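Local coordinates for multidrug resistance protein (Vibrio cholerae, PDB 1YC9) that is an outer membrane factor, a trimeric channel for efflux that may confer resistance to puromycin, acriflavine and tetraphenylarsonium chloride, at residues V170-T174 against E405-L409; T288-G294 against A310-A316. The protein carries 1 engineered substitution. The contacts are given in a common frame with arbitrary orientation. Residues are numbered along the deposited sequence.

Contact 1: residues V170-T174 against E405-L409; sequences VRNKT and EESLL
Arg171 reaches across to Glu405 and lays one face of its guanidinium over Glu405 CB, the two residues covering most of the 213 Å² buried here. Both segments are regular helix and run antiparallel at 174°, but their axes come no closer than 13.0 Å, and the nearest CA atoms, of Arg171 and Glu405, are 8.5 Å apart. Long side chains therefore bridge the gap, without knobs-into-holes packing. Arg171 (chi1 m, chi2 m, chi3 t) forms a salt bridge, NE to Glu405 OE1 3.5 Å, with the oxygen well out of the guanidinium plane, so the attraction is one of charge alone; its NH2 lies 3.8 Å from Leu409 CB. Glu405 (m, t) presents OE2 to Thr174 OG1 at 3.1 Å, a possible hydrogen bond whose proton could instead serve Val170 O, 3.0 Å from OG1. The bridge lies in the alpha-helical barrel of this TolC-like protein: Arg171 also packs on Val198, Ala199 and Val202 of helix 189-223, and Glu405 on Leu384 of helix 326-391.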
loop_
_atom_site.group_PDB
_atom_site.type_symbol
_atom_site.label_atom_id
_atom_site.label_comp_id
_atom_site.label_asym_id
_atom_site.label_seq_id
_atom_site.Cartn_x
_atom_site.Cartn_y
_atom_site.Cartn_z
ATOM N N VAL A 170 0.741 -22.063 41.152
ATOM C CA VAL A 170 0.865 -23.488 41.267
ATOM C C VAL A 170 2.321 -23.976 41.099
ATOM O O VAL A 170 2.796 -24.798 41.914
ATOM C CB VAL A 170 -0.087 -24.188 40.279
ATOM C CG1 VAL A 170 0.173 -25.692 40.227
ATOM C CG2 VAL A 170 -1.552 -23.906 40.696
ATOM N N ARG A 171 3.009 -23.490 40.065
ATOM C CA ARG A 171 4.404 -23.827 39.834
ATOM C C ARG A 171 5.294 -23.509 41.031
ATOM O O ARG A 171 6.199 -24.293 41.329
ATOM C CB ARG A 171 4.990 -23.129 38.581
ATOM C CG ARG A 171 4.251 -23.399 37.275
ATOM C CD ARG A 171 4.029 -24.832 36.964
ATOM N NE ARG A 171 3.164 -25.119 35.815
ATOM C CZ ARG A 171 1.822 -25.097 35.829
ATOM N NH1 ARG A 171 1.129 -24.751 36.918
ATOM N NH2 ARG A 171 1.160 -25.446 34.738
ATOM N N ASN A 172 5.059 -22.372 41.668
ATOM C CA ASN A 172 5.768 -21.961 42.861
ATOM C C ASN A 172 5.438 -22.908 44.025
ATOM O O ASN A 172 6.346 -23.322 44.772
ATOM C CB ASN A 172 5.446 -20.514 43.208
ATOM C CG ASN A 172 6.092 -19.523 42.228
ATOM O OD1 ASN A 172 7.015 -19.870 41.526
ATOM N ND2 ASN A 172 5.603 -18.303 42.200
ATOM N N LYS A 173 4.165 -23.315 44.119
ATOM C CA LYS A 173 3.736 -24.264 45.170
ATOM C C LYS A 173 4.387 -25.638 44.960
ATOM O O LYS A 173 4.703 -26.332 45.919
ATOM C CB LYS A 173 2.195 -24.397 45.239
ATOM C CG LYS A 173 1.485 -23.360 46.115
ATOM C CD LYS A 173 1.683 -23.706 47.593
ATOM C CE LYS A 173 0.872 -22.820 48.567
ATOM N NZ LYS A 173 1.146 -23.310 49.959
ATOM N N THR A 174 4.641 -26.004 43.720
ATOM C CA THR A 174 5.277 -27.260 43.401
ATOM C C THR A 174 6.774 -27.246 43.741
ATOM O O THR A 174 7.320 -28.246 44.236
ATOM C CB THR A 174 5.095 -27.560 41.934
ATOM O OG1 THR A 174 3.694 -27.640 41.641
ATOM C CG2 THR A 174 5.627 -28.926 41.566
ATOM N N GLU A 405 0.935 -30.758 34.244
ATOM C CA GLU A 405 0.903 -29.325 34.441
ATOM C C GLU A 405 1.015 -28.616 33.071
ATOM O O GLU A 405 0.303 -27.664 32.782
ATOM C CB GLU A 405 2.129 -28.883 35.281
ATOM C CG GLU A 405 1.907 -28.960 36.769
ATOM C CD GLU A 405 3.053 -28.379 37.558
ATOM O OE1 GLU A 405 4.160 -28.280 36.985
ATOM O OE2 GLU A 405 2.840 -28.003 38.728
ATOM N N GLU A 406 1.935 -29.106 32.267
ATOM C CA GLU A 406 2.248 -28.497 30.958
ATOM C C GLU A 406 1.054 -28.662 29.991
ATOM O O GLU A 406 0.625 -27.692 29.319
ATOM C CB GLU A 406 3.463 -29.215 30.405
ATOM C CG GLU A 406 3.836 -28.796 29.004
ATOM C CD GLU A 406 4.969 -27.853 28.987
ATOM O OE1 GLU A 406 5.120 -27.071 29.963
ATOM O OE2 GLU A 406 5.697 -27.926 27.987
ATOM N N SER A 407 0.530 -29.881 29.943
ATOM C CA SER A 407 -0.618 -30.223 29.121
ATOM C C SER A 407 -1.804 -29.358 29.532
ATOM O O SER A 407 -2.485 -28.804 28.651
ATOM C CB SER A 407 -0.937 -31.727 29.233
ATOM O OG SER A 407 -2.244 -31.998 28.742
ATOM N N LEU A 408 -2.042 -29.209 30.844
ATOM C CA LEU A 408 -3.133 -28.366 31.355
ATOM C C LEU A 408 -3.013 -26.917 30.927
ATOM O O LEU A 408 -3.925 -26.342 30.396
ATOM C CB LEU A 408 -3.272 -28.426 32.871
ATOM C CG LEU A 408 -4.353 -27.509 33.470
ATOM C CD1 LEU A 408 -5.727 -27.877 32.929
ATOM C CD2 LEU A 408 -4.322 -27.575 34.978
ATOM N N LEU A 409 -1.860 -26.323 31.184
ATOM C CA LEU A 409 -1.620 -24.955 30.817
ATOM C C LEU A 409 -1.761 -24.739 29.306
ATOM O O LEU A 409 -2.291 -23.736 28.926
ATOM C CB LEU A 409 -0.230 -24.485 31.285
ATOM C CG LEU A 409 0.140 -23.020 30.959
ATOM C CD1 LEU A 409 -0.923 -22.060 31.470
ATOM C CD2 LEU A 409 1.555 -22.596 31.585
#

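Contact 2: residues T288-G294 against A310-A316; sequences TLSAFIG and AGAIGPA
This is the antiparallel pairing of a beta hairpin, strands 286-298 and 309-322, at the end of the molecule that forms the membrane-spanning barrel. The segments run at 166° with axes 4.6 Å apart, and every residue is extended. Thr288-Ala316, Ser290-Gly314, Phe292-Ala312 and Gly294-Ala310 are hydrogen-bonded pairs, each with two N-H...O bonds, among them Phe292 N to Ala312 O, 2.9 Å, and Ser290 N to Gly314 O, 3.1 Å. Leu289-Pro315, Ala291-Ile313 and Ile293-Gly311 are the non-hydrogen-bonded pairs, with CA-H...O contacts such as Ala291 CA to Ala312 O, 3.0 Å. In the outer membrane factor fold each subunit contributes four strands to a shared barrel. Here Leu289 and Ile293 bond by backbone to Tyr110 and Leu106 of strand 98-111, while Gly311 and Ala312 join a ladder with a strand of a second subunit. On one face, Phe292 (chi1 p) lies across Gly311, whose CA is 3.9 Å from the ring centroid, a CH-pi contact; Phe292 CE2 touches Ala312 CB at 3.7 Å. On the other, Leu289 CD1 is 4.1 Å from Ile313 CG1, a CB at Gly311 would clash with Ile293 CD1, and the Ile293 side chain is about 4 Å from a bound octyl glucoside, consistent with a lipid-facing surface.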
loop_
_atom_site.group_PDB
_atom_site.type_symbol
_atom_site.label_atom_id
_atom_site.label_comp_id
_atom_site.label_asym_id
_atom_site.label_seq_id
_atom_site.Cartn_x
_atom_site.Cartn_y
_atom_site.Cartn_z
ATOM N N THR A 288 -22.084 27.378 -27.958
ATOM C CA THR A 288 -21.839 28.255 -26.810
ATOM C C THR A 288 -22.549 29.562 -27.111
ATOM O O THR A 288 -23.069 29.783 -28.235
ATOM C CB THR A 288 -20.345 28.441 -26.561
ATOM O OG1 THR A 288 -19.753 28.795 -27.809
ATOM C CG2 THR A 288 -19.670 27.131 -26.159
ATOM N N LEU A 289 -22.741 30.368 -26.076
ATOM C CA LEU A 289 -23.296 31.668 -26.227
ATOM C C LEU A 289 -22.368 32.613 -25.441
ATOM O O LEU A 289 -21.921 32.271 -24.318
ATOM C CB LEU A 289 -24.681 31.712 -25.622
ATOM C CG LEU A 289 -25.456 33.011 -25.710
ATOM C CD1 LEU A 289 -25.966 33.363 -27.072
ATOM C CD2 LEU A 289 -26.702 32.785 -24.785
ATOM N N SER A 290 -22.034 33.735 -26.063
ATOM C CA SER A 290 -21.183 34.759 -25.435
ATOM C C SER A 290 -21.840 36.095 -25.615
ATOM O O SER A 290 -22.567 36.349 -26.579
ATOM C CB SER A 290 -19.771 34.831 -26.136
ATOM O OG SER A 290 -19.117 33.631 -25.807
ATOM N N ALA A 291 -21.539 37.002 -24.705
ATOM C CA ALA A 291 -22.034 38.313 -24.813
ATOM C C ALA A 291 -21.160 39.254 -23.973
ATOM O O ALA A 291 -20.495 38.824 -23.029
ATOM C CB ALA A 291 -23.527 38.402 -24.350
ATOM N N PHE A 292 -21.209 40.515 -24.338
ATOM C CA PHE A 292 -20.636 41.567 -23.503
ATOM C C PHE A 292 -21.327 42.849 -23.700
ATOM O O PHE A 292 -22.018 43.067 -24.700
ATOM C CB PHE A 292 -19.098 41.711 -23.804
ATOM C CG PHE A 292 -18.772 42.559 -24.952
ATOM C CD1 PHE A 292 -18.468 43.932 -24.780
ATOM C CD2 PHE A 292 -18.701 42.036 -26.227
ATOM C CE1 PHE A 292 -18.157 44.730 -25.854
ATOM C CE2 PHE A 292 -18.325 42.828 -27.275
ATOM C CZ PHE A 292 -18.095 44.142 -27.127
ATOM N N ILE A 293 -21.159 43.764 -22.729
ATOM C CA ILE A 293 -21.644 45.081 -22.845
ATOM C C ILE A 293 -20.709 45.954 -22.053
ATOM O O ILE A 293 -20.227 45.537 -21.044
ATOM C CB ILE A 293 -23.090 45.214 -22.202
ATOM C CG1 ILE A 293 -23.719 46.557 -22.527
ATOM C CG2 ILE A 293 -23.030 44.920 -20.740
ATOM C CD1 ILE A 293 -23.842 46.967 -23.984
ATOM N N GLY A 294 -20.521 47.133 -22.521
ATOM C CA GLY A 294 -19.627 48.095 -21.859
ATOM C C GLY A 294 -19.254 49.257 -22.729
ATOM O O GLY A 294 -19.997 49.786 -23.527
ATOM N N ALA A 310 -20.292 49.693 -26.402
ATOM C CA ALA A 310 -20.081 48.534 -27.299
ATOM C C ALA A 310 -20.676 47.313 -26.650
ATOM O O ALA A 310 -20.651 47.118 -25.465
ATOM C CB ALA A 310 -18.633 48.286 -27.576
ATOM N N GLY A 311 -21.149 46.398 -27.482
ATOM C CA GLY A 311 -21.725 45.202 -26.974
ATOM C C GLY A 311 -21.930 44.193 -28.078
ATOM O O GLY A 311 -21.885 44.559 -29.243
ATOM N N ALA A 312 -22.107 42.989 -27.659
ATOM C CA ALA A 312 -22.404 41.896 -28.565
ATOM C C ALA A 312 -23.040 40.705 -27.909
ATOM O O ALA A 312 -22.856 40.445 -26.740
ATOM C CB ALA A 312 -21.083 41.489 -29.280
ATOM N N ILE A 313 -23.813 39.934 -28.687
ATOM C CA ILE A 313 -24.296 38.692 -28.250
ATOM C C ILE A 313 -24.333 37.741 -29.434
ATOM O O ILE A 313 -24.754 38.129 -30.510
ATOM C CB ILE A 313 -25.774 38.790 -27.680
ATOM C CG1 ILE A 313 -26.190 37.446 -27.196
ATOM C CG2 ILE A 313 -26.656 39.475 -28.606
ATOM C CD1 ILE A 313 -27.272 37.505 -26.169
ATOM N N GLY A 314 -24.030 36.501 -29.168
ATOM C CA GLY A 314 -24.319 35.460 -30.150
ATOM C C GLY A 314 -23.810 34.086 -29.867
ATOM O O GLY A 314 -22.912 33.855 -29.054
ATOM N N PRO A 315 -24.440 33.133 -30.522
ATOM C CA PRO A 315 -24.024 31.744 -30.414
ATOM C C PRO A 315 -22.793 31.488 -31.321
ATOM O O PRO A 315 -22.618 32.217 -32.325
ATOM C CB PRO A 315 -25.261 30.995 -30.891
ATOM C CG PRO A 315 -25.834 31.870 -31.877
ATOM C CD PRO A 315 -25.621 33.284 -31.400
ATOM N N ALA A 316 -21.955 30.545 -30.918
ATOM C CA ALA A 316 -20.841 30.032 -31.767
ATOM C C ALA A 316 -20.982 28.511 -31.749
ATOM O O ALA A 316 -21.481 27.922 -30.792
ATOM C CB ALA A 316 -19.516 30.462 -31.239
HETATM O O HOH W 1 -18.713 26.758 -29.362
#

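After helices 33-44 and 47-67 the chain passes through strands 73-84 and 98-111 before entering the long helix 117-183, whose later part carries 170-174. It returns along helices 189-223 and 260-281 to the barrel, where contact 2 closes a local loop of 15 residues between 288-294 and 310-316. Helix 326-391 then runs back, and helix 398-433 brings 405-409 to 170-174. Contact 1 thus closes a loop of 230 residues that encloses contact 2 entirely; the two loops do not cross. Their centres are 94 Å apart, on opposite sides of the chain's centre: contact 1 ties helices of the two sequence repeats together, and contact 2 pairs strands within the second.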